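Local coordinates for protein putative phosphosugar isomerases (Salmonella typhimurium LT2, PDB 3FKJ) that probably binds phosphorylated sugars or related carbohydrate derivatives through its SIS fold and may act as an isomerase on them, at residues 199-204 with 325-330; 191-196 with 314-319; 292-297 with 318-323. All coordinates share one frame; numbering follows the deposited sequence.

Contact 1 (199-204 with 325-330)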
ATOM      1  N   GLU A 199      21.771  -3.874  23.352  1.00 41.30           N
ATOM      2  CA  GLU A 199      21.265  -3.752  24.712  1.00 41.31           C
ATOM      3  C   GLU A 199      19.782  -3.458  24.674  1.00 38.82           C
ATOM      4  O   GLU A 199      18.991  -4.129  25.326  1.00 36.15           O
ATOM      5  CB  GLU A 199      22.002  -2.632  25.448  1.00 42.83           C
ATOM      6  CG  GLU A 199      21.849  -2.639  26.954  1.00 47.57           C
ATOM      7  CD  GLU A 199      22.915  -1.787  27.665  1.00 59.06           C
ATOM      8  OE1 GLU A 199      23.724  -1.112  26.987  1.00 57.61           O
ATOM      9  OE2 GLU A 199      22.948  -1.794  28.920  1.00 66.89           O
ATOM     10  N   ASP A 200      19.410  -2.452  23.888  1.00 36.94           N
ATOM     11  CA  ASP A 200      17.998  -2.082  23.743  1.00 36.30           C
ATOM     12  C   ASP A 200      17.142  -3.277  23.293  1.00 35.09           C
ATOM     13  O   ASP A 200      16.057  -3.481  23.829  1.00 35.08           O
ATOM     14  CB  ASP A 200      17.829  -0.897  22.785  1.00 33.80           C
ATOM     15  CG  ASP A 200      16.415  -0.323  22.806  1.00 34.69           C
ATOM     16  OD1 ASP A 200      15.953   0.062  23.886  1.00 30.62           O
ATOM     17  OD2 ASP A 200      15.758  -0.259  21.739  1.00 32.49           O
ATOM     18  N   ALA A 201      17.665  -4.066  22.353  1.00 35.86           N
ATOM     19  CA  ALA A 201      16.971  -5.224  21.784  1.00 36.13           C
ATOM     20  C   ALA A 201      16.662  -6.268  22.838  1.00 36.59           C
ATOM     21  O   ALA A 201      15.579  -6.853  22.837  1.00 36.72           O
ATOM     22  CB  ALA A 201      17.804  -5.833  20.678  1.00 36.30           C
ATOM     23  N   GLN A 202      17.621  -6.497  23.731  1.00 37.24           N
ATOM     24  CA  GLN A 202      17.447  -7.399  24.881  1.00 37.06           C
ATOM     25  C   GLN A 202      16.333  -6.965  25.816  1.00 35.64           C
ATOM     26  O   GLN A 202      15.573  -7.771  26.334  1.00 33.51           O
ATOM     27  CB  GLN A 202      18.749  -7.490  25.696  1.00 37.44           C
ATOM     28  CG  GLN A 202      19.827  -8.335  25.066  1.00 40.36           C
ATOM     29  CD  GLN A 202      19.258  -9.609  24.487  1.00 44.97           C
ATOM     30  OE1 GLN A 202      18.549 -10.340  25.173  1.00 51.05           O
ATOM     31  NE2 GLN A 202      19.519  -9.858  23.203  1.00 37.80           N
ATOM     32  N   ARG A 203      16.286  -5.671  26.048  1.00 36.90           N
ATOM     33  CA  ARG A 203      15.369  -5.066  26.988  1.00 38.16           C
ATOM     34  C   ARG A 203      13.939  -5.090  26.361  1.00 38.41           C
ATOM     35  O   ARG A 203      12.926  -5.393  27.032  1.00 38.77           O
ATOM     36  CB  ARG A 203      15.967  -3.682  27.299  1.00 39.37           C
ATOM     37  CG  ARG A 203      15.203  -2.758  28.191  1.00 45.18           C
ATOM     38  CD  ARG A 203      14.650  -1.556  27.397  1.00 50.04           C
ATOM     39  NE  ARG A 203      13.250  -1.762  27.041  1.00 48.04           N
ATOM     40  CZ  ARG A 203      12.718  -1.725  25.815  1.00 44.44           C
ATOM     41  NH1 ARG A 203      11.415  -1.967  25.703  1.00 46.68           N
ATOM     42  NH2 ARG A 203      13.433  -1.432  24.710  1.00 41.32           N
ATOM     43  N   PHE A 204      13.888  -4.833  25.054  1.00 36.82           N
ATOM     44  CA  PHE A 204      12.695  -4.995  24.229  1.00 34.39           C
ATOM     45  C   PHE A 204      12.107  -6.420  24.283  1.00 33.58           C
ATOM     46  O   PHE A 204      10.904  -6.606  24.595  1.00 32.97           O
ATOM     47  CB  PHE A 204      13.042  -4.612  22.788  1.00 34.12           C
ATOM     48  CG  PHE A 204      11.990  -4.977  21.783  1.00 33.01           C
ATOM     49  CD1 PHE A 204      10.894  -4.160  21.574  1.00 32.89           C
ATOM     50  CD2 PHE A 204      12.097  -6.137  21.036  1.00 31.88           C
ATOM     51  CE1 PHE A 204       9.948  -4.485  20.666  1.00 31.72           C
ATOM     52  CE2 PHE A 204      11.131  -6.460  20.092  1.00 33.68           C
ATOM     53  CZ  PHE A 204      10.066  -5.643  19.905  1.00 31.44           C
ATOM     54  N   ASN A 325      14.461  -8.716  16.304  1.00 29.05           N
ATOM     55  CA  ASN A 325      13.754  -9.954  15.953  1.00 30.51           C
ATOM     56  C   ASN A 325      14.323 -11.227  16.554  1.00 31.08           C
ATOM     57  O   ASN A 325      13.553 -12.107  16.970  1.00 30.58           O
ATOM     58  CB  ASN A 325      13.635 -10.137  14.446  1.00 31.25           C
ATOM     59  CG  ASN A 325      12.901  -9.014  13.782  1.00 32.11           C
ATOM     60  OD1 ASN A 325      12.230  -8.232  14.441  1.00 33.92           O
ATOM     61  ND2 ASN A 325      13.031  -8.913  12.467  1.00 26.32           N
ATOM     62  N   LEU A 326      15.651 -11.343  16.581  1.00 32.23           N
ATOM     63  CA  LEU A 326      16.304 -12.474  17.244  1.00 33.05           C
ATOM     64  C   LEU A 326      16.108 -12.389  18.764  1.00 33.44           C
ATOM     65  O   LEU A 326      15.749 -13.371  19.417  1.00 35.45           O
ATOM     66  CB  LEU A 326      17.801 -12.513  16.904  1.00 33.12           C
ATOM     67  CG  LEU A 326      18.577 -13.813  17.134  1.00 34.00           C
ATOM     68  CD1 LEU A 326      17.997 -14.925  16.272  1.00 35.14           C
ATOM     69  CD2 LEU A 326      20.039 -13.601  16.839  1.00 30.01           C
ATOM     70  N   ALA A 327      16.362 -11.221  19.337  1.00 33.73           N
ATOM     71  CA  ALA A 327      16.133 -11.025  20.766  1.00 34.23           C
ATOM     72  C   ALA A 327      14.697 -11.399  21.187  1.00 33.83           C
ATOM     73  O   ALA A 327      14.494 -12.054  22.214  1.00 33.64           O
ATOM     74  CB  ALA A 327      16.450  -9.598  21.160  1.00 34.33           C
ATOM     75  N   LEU A 328      13.700 -11.000  20.390  1.00 33.67           N
ATOM     76  CA  LEU A 328      12.296 -11.280  20.714  1.00 30.90           C
ATOM     77  C   LEU A 328      11.997 -12.762  20.583  1.00 31.42           C
ATOM     78  O   LEU A 328      11.430 -13.378  21.510  1.00 28.93           O
ATOM     79  CB  LEU A 328      11.366 -10.484  19.833  1.00 32.05           C
ATOM     80  CG  LEU A 328       9.887 -10.588  20.129  1.00 31.08           C
ATOM     81  CD1 LEU A 328       9.638 -10.002  21.518  1.00 30.86           C
ATOM     82  CD2 LEU A 328       9.099  -9.864  19.039  1.00 29.91           C
ATOM     83  N   ALA A 329      12.438 -13.341  19.464  1.00 32.46           N
ATOM     84  CA  ALA A 329      12.243 -14.774  19.200  1.00 33.10           C
ATOM     85  C   ALA A 329      12.841 -15.644  20.312  1.00 33.42           C
ATOM     86  O   ALA A 329      12.244 -16.626  20.714  1.00 34.09           O
ATOM     87  CB  ALA A 329      12.806 -15.165  17.813  1.00 29.93           C
ATOM     88  N   THR A 330      14.011 -15.277  20.814  1.00 34.87           N
ATOM     89  CA  THR A 330      14.639 -16.048  21.913  1.00 34.23           C
ATOM     90  C   THR A 330      13.821 -15.873  23.189  1.00 33.64           C
ATOM     91  O   THR A 330      13.443 -16.871  23.795  1.00 31.76           O
ATOM     92  CB  THR A 330      16.112 -15.650  22.117  1.00 35.35           C
ATOM     93  OG1 THR A 330      16.732 -15.533  20.830  1.00 35.85           O
ATOM     94  CG2 THR A 330      16.879 -16.704  22.944  1.00 26.72           C
TER
HETATM   95  O   HOH W   1      16.209 -12.203  24.250  1.00 36.09           O

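Contact 2 (191-196 with 314-319). With SCN (thiocyanate ion), chain C.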
ATOM      1  N   HIS A 191      26.708  -2.135  10.360  1.00 39.54           N
ATOM      2  CA  HIS A 191      27.423  -2.815  11.473  1.00 41.19           C
ATOM      3  C   HIS A 191      27.455  -1.997  12.770  1.00 37.86           C
ATOM      4  O   HIS A 191      27.185  -2.526  13.842  1.00 36.68           O
ATOM      5  CB  HIS A 191      28.829  -3.253  11.051  1.00 43.10           C
ATOM      6  CG  HIS A 191      28.829  -4.211   9.899  1.00 55.10           C
ATOM      7  ND1 HIS A 191      29.954  -4.474   9.150  1.00 64.38           N
ATOM      8  CD2 HIS A 191      27.826  -4.941   9.345  1.00 65.52           C
ATOM      9  CE1 HIS A 191      29.654  -5.343   8.201  1.00 68.55           C
ATOM     10  NE2 HIS A 191      28.367  -5.637   8.292  1.00 70.02           N
ATOM     11  N   GLY A 192      27.713  -0.698  12.658  1.00 36.35           N
ATOM     12  CA  GLY A 192      27.628   0.184  13.820  1.00 36.65           C
ATOM     13  C   GLY A 192      26.250   0.262  14.472  1.00 35.53           C
ATOM     14  O   GLY A 192      26.136   0.338  15.693  1.00 35.68           O
ATOM     15  N   ALA A 193      25.209   0.246  13.655  1.00 35.86           N
ATOM     16  CA  ALA A 193      23.823   0.303  14.132  1.00 35.79           C
ATOM     17  C   ALA A 193      23.406  -0.994  14.851  1.00 36.05           C
ATOM     18  O   ALA A 193      22.790  -0.961  15.935  1.00 36.59           O
ATOM     19  CB  ALA A 193      22.848   0.590  12.935  1.00 32.80           C
ATOM     20  N   GLN A 194      23.729  -2.129  14.236  1.00 34.88           N
ATOM     21  CA  GLN A 194      23.417  -3.417  14.823  1.00 35.09           C
ATOM     22  C   GLN A 194      24.129  -3.615  16.171  1.00 37.17           C
ATOM     23  O   GLN A 194      23.547  -4.178  17.128  1.00 37.66           O
ATOM     24  CB  GLN A 194      23.777  -4.535  13.854  1.00 34.90           C
ATOM     25  CG  GLN A 194      22.836  -4.637  12.675  1.00 38.06           C
ATOM     26  CD  GLN A 194      23.145  -5.810  11.783  1.00 36.93           C
ATOM     27  OE1 GLN A 194      24.283  -6.298  11.755  1.00 32.96           O
ATOM     28  NE2 GLN A 194      22.139  -6.267  11.032  1.00 33.04           N
ATOM     29  N   ARG A 195      25.375  -3.162  16.265  1.00 37.85           N
ATOM     30  CA  ARG A 195      26.086  -3.230  17.532  1.00 38.95           C
ATOM     31  C   ARG A 195      25.440  -2.305  18.568  1.00 36.57           C
ATOM     32  O   ARG A 195      25.196  -2.688  19.691  1.00 36.43           O
ATOM     33  CB  ARG A 195      27.550  -2.855  17.345  1.00 40.02           C
ATOM     34  CG  ARG A 195      28.401  -3.063  18.609  1.00 46.47           C
ATOM     35  CD  ARG A 195      29.522  -2.039  18.707  1.00 55.53           C
ATOM     36  NE  ARG A 195      30.196  -1.840  17.420  1.00 58.32           N
ATOM     37  CZ  ARG A 195      30.000  -0.820  16.584  1.00 57.99           C
ATOM     38  NH1 ARG A 195      29.116   0.146  16.864  1.00 63.52           N
ATOM     39  NH2 ARG A 195      30.693  -0.771  15.444  1.00 53.45           N
ATOM     40  N   GLN A 196      25.173  -1.078  18.173  1.00 36.72           N
ATOM     41  CA  GLN A 196      24.545  -0.092  19.041  1.00 37.80           C
ATOM     42  C   GLN A 196      23.211  -0.525  19.675  1.00 38.47           C
ATOM     43  O   GLN A 196      22.896  -0.088  20.777  1.00 38.57           O
ATOM     44  CB  GLN A 196      24.366   1.189  18.230  1.00 39.44           C
ATOM     45  CG  GLN A 196      23.686   2.354  18.906  1.00 40.19           C
ATOM     46  CD  GLN A 196      23.726   3.600  18.030  1.00 43.31           C
ATOM     47  OE1 GLN A 196      24.304   3.598  16.928  1.00 47.44           O
ATOM     48  NE2 GLN A 196      23.111   4.673  18.512  1.00 42.83           N
ATOM     49  N   GLY A 314      14.873   2.870   5.006  1.00 30.49           N
ATOM     50  CA  GLY A 314      14.177   1.580   4.996  1.00 31.05           C
ATOM     51  C   GLY A 314      15.170   0.433   5.069  1.00 32.55           C
ATOM     52  O   GLY A 314      14.998  -0.494   5.828  1.00 33.88           O
ATOM     53  N   LEU A 315      16.206   0.511   4.243  1.00 33.78           N
ATOM     54  CA  LEU A 315      17.282  -0.467   4.235  1.00 33.08           C
ATOM     55  C   LEU A 315      17.967  -0.605   5.594  1.00 31.93           C
ATOM     56  O   LEU A 315      18.207  -1.701   6.076  1.00 26.02           O
ATOM     57  CB  LEU A 315      18.320  -0.078   3.197  1.00 35.02           C
ATOM     58  CG  LEU A 315      17.933  -0.094   1.727  1.00 32.09           C
ATOM     59  CD1 LEU A 315      19.150   0.307   0.919  1.00 32.14           C
ATOM     60  CD2 LEU A 315      17.442  -1.462   1.314  1.00 30.78           C
ATOM     61  N   LEU A 316      18.237   0.517   6.235  1.00 32.61           N
ATOM     62  CA  LEU A 316      18.817   0.447   7.573  1.00 32.01           C
ATOM     63  C   LEU A 316      17.886  -0.222   8.592  1.00 32.60           C
ATOM     64  O   LEU A 316      18.354  -1.046   9.402  1.00 33.31           O
ATOM     65  CB  LEU A 316      19.231   1.846   8.038  1.00 30.65           C
ATOM     66  CG  LEU A 316      19.874   1.962   9.422  1.00 34.86           C
ATOM     67  CD1 LEU A 316      21.195   1.217   9.499  1.00 26.20           C
ATOM     68  CD2 LEU A 316      20.067   3.429   9.738  1.00 33.98           C
ATOM     69  N   HIS A 317      16.594   0.156   8.596  1.00 31.10           N
ATOM     70  CA  HIS A 317      15.646  -0.454   9.529  1.00 31.15           C
ATOM     71  C   HIS A 317      15.583  -1.964   9.310  1.00 29.97           C
ATOM     72  O   HIS A 317      15.622  -2.687  10.261  1.00 30.76           O
ATOM     73  CB  HIS A 317      14.227   0.135   9.402  1.00 32.62           C
ATOM     74  CG  HIS A 317      14.071   1.509   9.989  1.00 30.30           C
ATOM     75  ND1 HIS A 317      14.252   1.779  11.327  1.00 24.55           N
ATOM     76  CD2 HIS A 317      13.731   2.687   9.413  1.00 33.06           C
ATOM     77  CE1 HIS A 317      14.038   3.064  11.545  1.00 28.85           C
ATOM     78  NE2 HIS A 317      13.729   3.639  10.402  1.00 29.98           N
ATOM     79  N   ASN A 318      15.497  -2.439   8.058  1.00 31.36           N
ATOM     80  CA  ASN A 318      15.456  -3.875   7.784  1.00 31.59           C
ATOM     81  C   ASN A 318      16.618  -4.572   8.524  1.00 31.05           C
ATOM     82  O   ASN A 318      16.435  -5.586   9.181  1.00 33.20           O
ATOM     83  CB  ASN A 318      15.616  -4.192   6.276  1.00 32.24           C
ATOM     84  CG  ASN A 318      14.385  -3.884   5.408  1.00 32.48           C
ATOM     85  OD1 ASN A 318      13.264  -3.647   5.873  1.00 32.60           O
ATOM     86  ND2 ASN A 318      14.606  -3.955   4.098  1.00 30.63           N
ATOM     87  N   CYS A 319      17.805  -3.999   8.439  1.00 29.65           N
ATOM     88  CA  CYS A 319      18.982  -4.570   9.082  1.00 31.61           C
ATOM     89  C   CYS A 319      18.978  -4.481  10.612  1.00 32.01           C
ATOM     90  O   CYS A 319      19.312  -5.451  11.291  1.00 31.84           O
ATOM     91  CB  CYS A 319      20.255  -3.918   8.530  1.00 32.42           C
ATOM     92  SG  CYS A 319      20.486  -4.152   6.749  1.00 34.89           S
TER
HETATM   93  S   SCN C 329      19.871  -3.634   3.002  1.00 31.13           S
HETATM   94  C   SCN C 329      18.441  -4.610   3.376  1.00 29.82           C
HETATM   95  N   SCN C 329      17.484  -5.241   3.603  1.00 35.21           N

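Contact 3 (292-297 with 318-323). With SCN (thiocyanate ion), chain C.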
ATOM      1  N   GLN A 292       8.079   1.362  21.240  1.00 35.13           N
ATOM      2  CA  GLN A 292       9.481   1.089  20.922  1.00 32.76           C
ATOM      3  C   GLN A 292       9.805   1.987  19.745  1.00 30.60           C
ATOM      4  O   GLN A 292       9.236   1.829  18.645  1.00 30.14           O
ATOM      5  CB  GLN A 292       9.698  -0.366  20.514  1.00 33.47           C
ATOM      6  CG  GLN A 292      11.120  -0.674  19.982  1.00 31.67           C
ATOM      7  CD  GLN A 292      12.175  -0.547  21.077  1.00 31.98           C
ATOM      8  OE1 GLN A 292      11.899  -0.825  22.230  1.00 31.13           O
ATOM      9  NE2 GLN A 292      13.376  -0.107  20.714  1.00 27.58           N
ATOM     10  N   LEU A 293      10.674   2.956  19.985  1.00 30.36           N
ATOM     11  CA  LEU A 293      11.150   3.830  18.938  1.00 32.04           C
ATOM     12  C   LEU A 293      12.454   3.280  18.373  1.00 33.94           C
ATOM     13  O   LEU A 293      13.364   2.967  19.114  1.00 32.40           O
ATOM     14  CB  LEU A 293      11.354   5.238  19.495  1.00 31.52           C
ATOM     15  CG  LEU A 293      11.724   6.347  18.504  1.00 29.69           C
ATOM     16  CD1 LEU A 293      10.754   6.451  17.325  1.00 26.19           C
ATOM     17  CD2 LEU A 293      11.804   7.649  19.270  1.00 33.91           C
ATOM     18  N   ILE A 294      12.532   3.139  17.057  1.00 33.52           N
ATOM     19  CA  ILE A 294      13.806   2.854  16.386  1.00 32.43           C
ATOM     20  C   ILE A 294      14.050   3.975  15.385  1.00 32.33           C
ATOM     21  O   ILE A 294      13.357   4.079  14.382  1.00 30.11           O
ATOM     22  CB  ILE A 294      13.783   1.476  15.702  1.00 32.12           C
ATOM     23  CG1 ILE A 294      13.433   0.386  16.754  1.00 32.38           C
ATOM     24  CG2 ILE A 294      15.129   1.212  15.039  1.00 30.41           C
ATOM     25  CD1 ILE A 294      13.240  -1.007  16.211  1.00 31.18           C
ATOM     26  N   ASP A 295      15.038   4.825  15.682  1.00 34.55           N
ATOM     27  CA  ASP A 295      15.240   6.063  14.940  1.00 34.53           C
ATOM     28  C   ASP A 295      16.438   5.954  14.011  1.00 35.18           C
ATOM     29  O   ASP A 295      17.571   5.794  14.485  1.00 31.99           O
ATOM     30  CB  ASP A 295      15.442   7.233  15.922  1.00 34.87           C
ATOM     31  CG  ASP A 295      15.548   8.595  15.209  1.00 38.34           C
ATOM     32  OD1 ASP A 295      15.404   8.646  13.953  1.00 35.83           O
ATOM     33  OD2 ASP A 295      15.757   9.616  15.904  1.00 36.70           O
ATOM     34  N   ALA A 296      16.206   6.082  12.693  1.00 35.37           N
ATOM     35  CA  ALA A 296      17.321   6.013  11.729  1.00 36.27           C
ATOM     36  C   ALA A 296      18.418   7.047  12.036  1.00 38.96           C
ATOM     37  O   ALA A 296      19.609   6.733  11.970  1.00 35.93           O
ATOM     38  CB  ALA A 296      16.829   6.164  10.306  1.00 33.13           C
ATOM     39  N   ASP A 297      18.005   8.271  12.376  1.00 42.92           N
ATOM     40  CA  ASP A 297      18.942   9.371  12.652  1.00 46.13           C
ATOM     41  C   ASP A 297      19.874   9.125  13.827  1.00 47.79           C
ATOM     42  O   ASP A 297      20.964   9.676  13.848  1.00 50.33           O
ATOM     43  CB  ASP A 297      18.199  10.700  12.869  1.00 48.08           C
ATOM     44  CG  ASP A 297      18.350  11.673  11.693  1.00 51.53           C
ATOM     45  OD1 ASP A 297      19.312  11.514  10.911  1.00 52.70           O
ATOM     46  OD2 ASP A 297      17.512  12.607  11.560  1.00 55.53           O
ATOM     47  N   ASN A 318      15.497  -2.439   8.058  1.00 31.36           N
ATOM     48  CA  ASN A 318      15.456  -3.875   7.784  1.00 31.59           C
ATOM     49  C   ASN A 318      16.618  -4.572   8.524  1.00 31.05           C
ATOM     50  O   ASN A 318      16.435  -5.586   9.181  1.00 33.20           O
ATOM     51  CB  ASN A 318      15.616  -4.192   6.276  1.00 32.24           C
ATOM     52  CG  ASN A 318      14.385  -3.884   5.408  1.00 32.48           C
ATOM     53  OD1 ASN A 318      13.264  -3.647   5.873  1.00 32.60           O
ATOM     54  ND2 ASN A 318      14.606  -3.955   4.098  1.00 30.63           N
ATOM     55  N   CYS A 319      17.805  -3.999   8.439  1.00 29.65           N
ATOM     56  CA  CYS A 319      18.982  -4.570   9.082  1.00 31.61           C
ATOM     57  C   CYS A 319      18.978  -4.481  10.612  1.00 32.01           C
ATOM     58  O   CYS A 319      19.312  -5.451  11.291  1.00 31.84           O
ATOM     59  CB  CYS A 319      20.255  -3.918   8.530  1.00 32.42           C
ATOM     60  SG  CYS A 319      20.486  -4.152   6.749  1.00 34.89           S
ATOM     61  N   VAL A 320      18.606  -3.326  11.145  1.00 31.77           N
ATOM     62  CA  VAL A 320      18.627  -3.103  12.590  1.00 31.56           C
ATOM     63  C   VAL A 320      17.597  -4.011  13.265  1.00 32.38           C
ATOM     64  O   VAL A 320      17.849  -4.545  14.345  1.00 33.03           O
ATOM     65  CB  VAL A 320      18.382  -1.599  12.930  1.00 32.76           C
ATOM     66  CG1 VAL A 320      17.892  -1.422  14.366  1.00 31.28           C
ATOM     67  CG2 VAL A 320      19.667  -0.768  12.664  1.00 29.45           C
ATOM     68  N   LEU A 321      16.454  -4.207  12.596  1.00 32.65           N
ATOM     69  CA  LEU A 321      15.377  -5.065  13.090  1.00 31.70           C
ATOM     70  C   LEU A 321      15.789  -6.519  13.276  1.00 31.50           C
ATOM     71  O   LEU A 321      15.245  -7.188  14.150  1.00 32.03           O
ATOM     72  CB  LEU A 321      14.114  -4.968  12.174  1.00 33.41           C
ATOM     73  CG  LEU A 321      13.206  -3.746  12.365  1.00 35.37           C
ATOM     74  CD1 LEU A 321      12.221  -3.590  11.206  1.00 27.58           C
ATOM     75  CD2 LEU A 321      12.481  -3.811  13.714  1.00 34.16           C
ATOM     76  N   ASP A 322      16.743  -7.011  12.483  1.00 32.33           N
ATOM     77  CA  ASP A 322      17.263  -8.388  12.648  1.00 31.59           C
ATOM     78  C   ASP A 322      17.663  -8.635  14.082  1.00 30.93           C
ATOM     79  O   ASP A 322      17.466  -9.740  14.602  1.00 29.82           O
ATOM     80  CB  ASP A 322      18.468  -8.670  11.741  1.00 31.82           C
ATOM     81  CG  ASP A 322      18.075  -9.019  10.297  1.00 31.63           C
ATOM     82  OD1 ASP A 322      16.913  -9.376  10.046  1.00 40.73           O
ATOM     83  OD2 ASP A 322      18.945  -8.958   9.403  1.00 39.55           O
ATOM     84  N   VAL A 323      18.187  -7.592  14.725  1.00 31.30           N
ATOM     85  CA  VAL A 323      18.693  -7.702  16.101  1.00 31.18           C
ATOM     86  C   VAL A 323      17.514  -7.819  17.058  1.00 30.46           C
ATOM     87  O   VAL A 323      17.475  -8.722  17.876  1.00 28.87           O
ATOM     88  CB  VAL A 323      19.651  -6.508  16.495  1.00 33.39           C
ATOM     89  CG1 VAL A 323      20.197  -6.677  17.940  1.00 27.57           C
ATOM     90  CG2 VAL A 323      20.784  -6.355  15.456  1.00 24.99           C
TER
HETATM   91  S   SCN C 329      19.871  -3.634   3.002  1.00 31.13           S
HETATM   92  C   SCN C 329      18.441  -4.610   3.376  1.00 29.82           C
HETATM   93  N   SCN C 329      17.484  -5.241   3.603  1.00 35.21           N

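Contact 1 (199-204 with 325-330)
The CB of A327 presses against helix 198-208 where that helix runs beside helix 313-331, 3.3 Å from A201 O and 4.0 Å from A201 CB. Neither alanine has anything beyond CB, and the two short helical segments approach to 8.2 Å between axes, running in the same general direction at a signed crossing angle of -32°. This is the tight part of the contact: a methyl set against a methyl and a backbone carbonyl oxygen. Next to it, ring atom CE2 of F204 lies obliquely against L328, 4.0 Å from its CB, with both leucine methyls only slightly farther off, so a single ring atom meets three carbons. The ring gets there because its CG stands anti to the backbone N (chi1 169°). A201 O lies in the ring plane at the edge, so this oxygen adjoins both the phenyl group and the A327 methyl. Y324 meets the same ring edge-to-face.

The solvent side is looser. The CB of Q202 is directed away from helix 313-331, but a bend at chi2 (-43°) brings the amide back, leaving NE2 3.7 Å from A327 CB in plain van der Waals contact. Its OE1 is reached instead through a water, which lies 3.1 Å from Q202 OE1 and 2.7 Å from A327 O and can donate to each, although more acceptors surround it than it has protons. Away from the interface, on the side facing strand 290-295, R203 NH2 forms a salt bridge to D200 OD1 (3.0 Å), arriving from above the carboxylate plane. Two helices meeting through small residues in this way, beside a four-stranded parallel sheet, are consistent with the α/β architecture of a probable second SIS domain.

Contact 2 (191-196 with 314-319)
A193 and Q194 of helix 186-196 meet L316 and C319 of helix 313-331 in a buried helix-helix contact of the α/β domain built on the four-stranded parallel sheet, probably a second SIS unit. The two pairs differ in character. A193 aims its CB at the other helix and touches one branch of L316, with CD1 at 3.9 Å from A193 CB; L316 delivers that methyl because its CG stands anti to the backbone N (chi1 -179°). L299 packs on the same alanine.

Q194 instead stretches a chain that is extended beyond CG across to the backbone. NE2 donates to C319 O at 3.0 Å, nearly straight at 166°. C319 O lies close to the plane of the Q194 amide, yet the donor stands well above the carbonyl plane of C319 (55° out of it), so the amide reaches over the C=O group. Within its helix C319 O receives a weak bond from D322 N, and the glutamine adds a second donor, which ties the two helices together by a polar bond in an otherwise apolar setting.

A thiocyanate, probably from the crystallisation liquor, lies against L315, N318 and C319 of helix 313-331. Its nitrogen accepts from N318 ND2 at 3.2 Å; its sulfur lies 3.7 Å from L315 CD2 and 3.8 Å from C319 SG.

Contact 3 (292-297 with 318-323)
I294 points its CB from strand 290-295, an outermost strand of the four-stranded parallel sheet, at V320 and L321 of helix 313-331, which packs on that sheet as in α/β folds of the SIS kind. The side chain divides at CB, and each branch finds a different residue. CG2, anti to the backbone N, lies 3.9 Å from V320 CG1; the two side chains run alongside each other with their tips pointing opposite ways. The other branch leaves beside the backbone N (chi1 -56°) and continues through CG1, extended at chi2 (174°), to CD1, which ends 3.8 Å from L321 CD2. Here the side chains meet at a slant. One isoleucine thus straddles two consecutive helix residues, with no polar bond between the segments. V320 also packs on L299, and L321 on L267 of the adjoining strand.

The backbone of I294 is fixed by hydrogen bonds to L266 and Q268 in the next strand. Just after it, the D295 carboxylate accepts in an Asx turn and also makes a salt bridge to R274. D297 N donates to D295 OD1 at 3.1 Å, meeting this oxygen from above the carboxylate plane.

Overall arrangement
All three contacts use helix 313-331, and in the order 2, 3, 1 they move along it from its beginning toward its end. Their first segments come in the order 191-196, 199-204 and 292-297, on two successive helices and then the last strand of the four-stranded sheet. Contacts 2 and 3 have centres about 6 Å apart and share N318 and C319; contact 1 lies about 12 Å from contact 3 and 14 Å from contact 2. Q292 links strand to helix 198-208 through probable hydrogen bonds to D200 and R203. Helix 313-331 therefore joins helices 186-196 and 198-208 to the sheet, making one layered α/β domain.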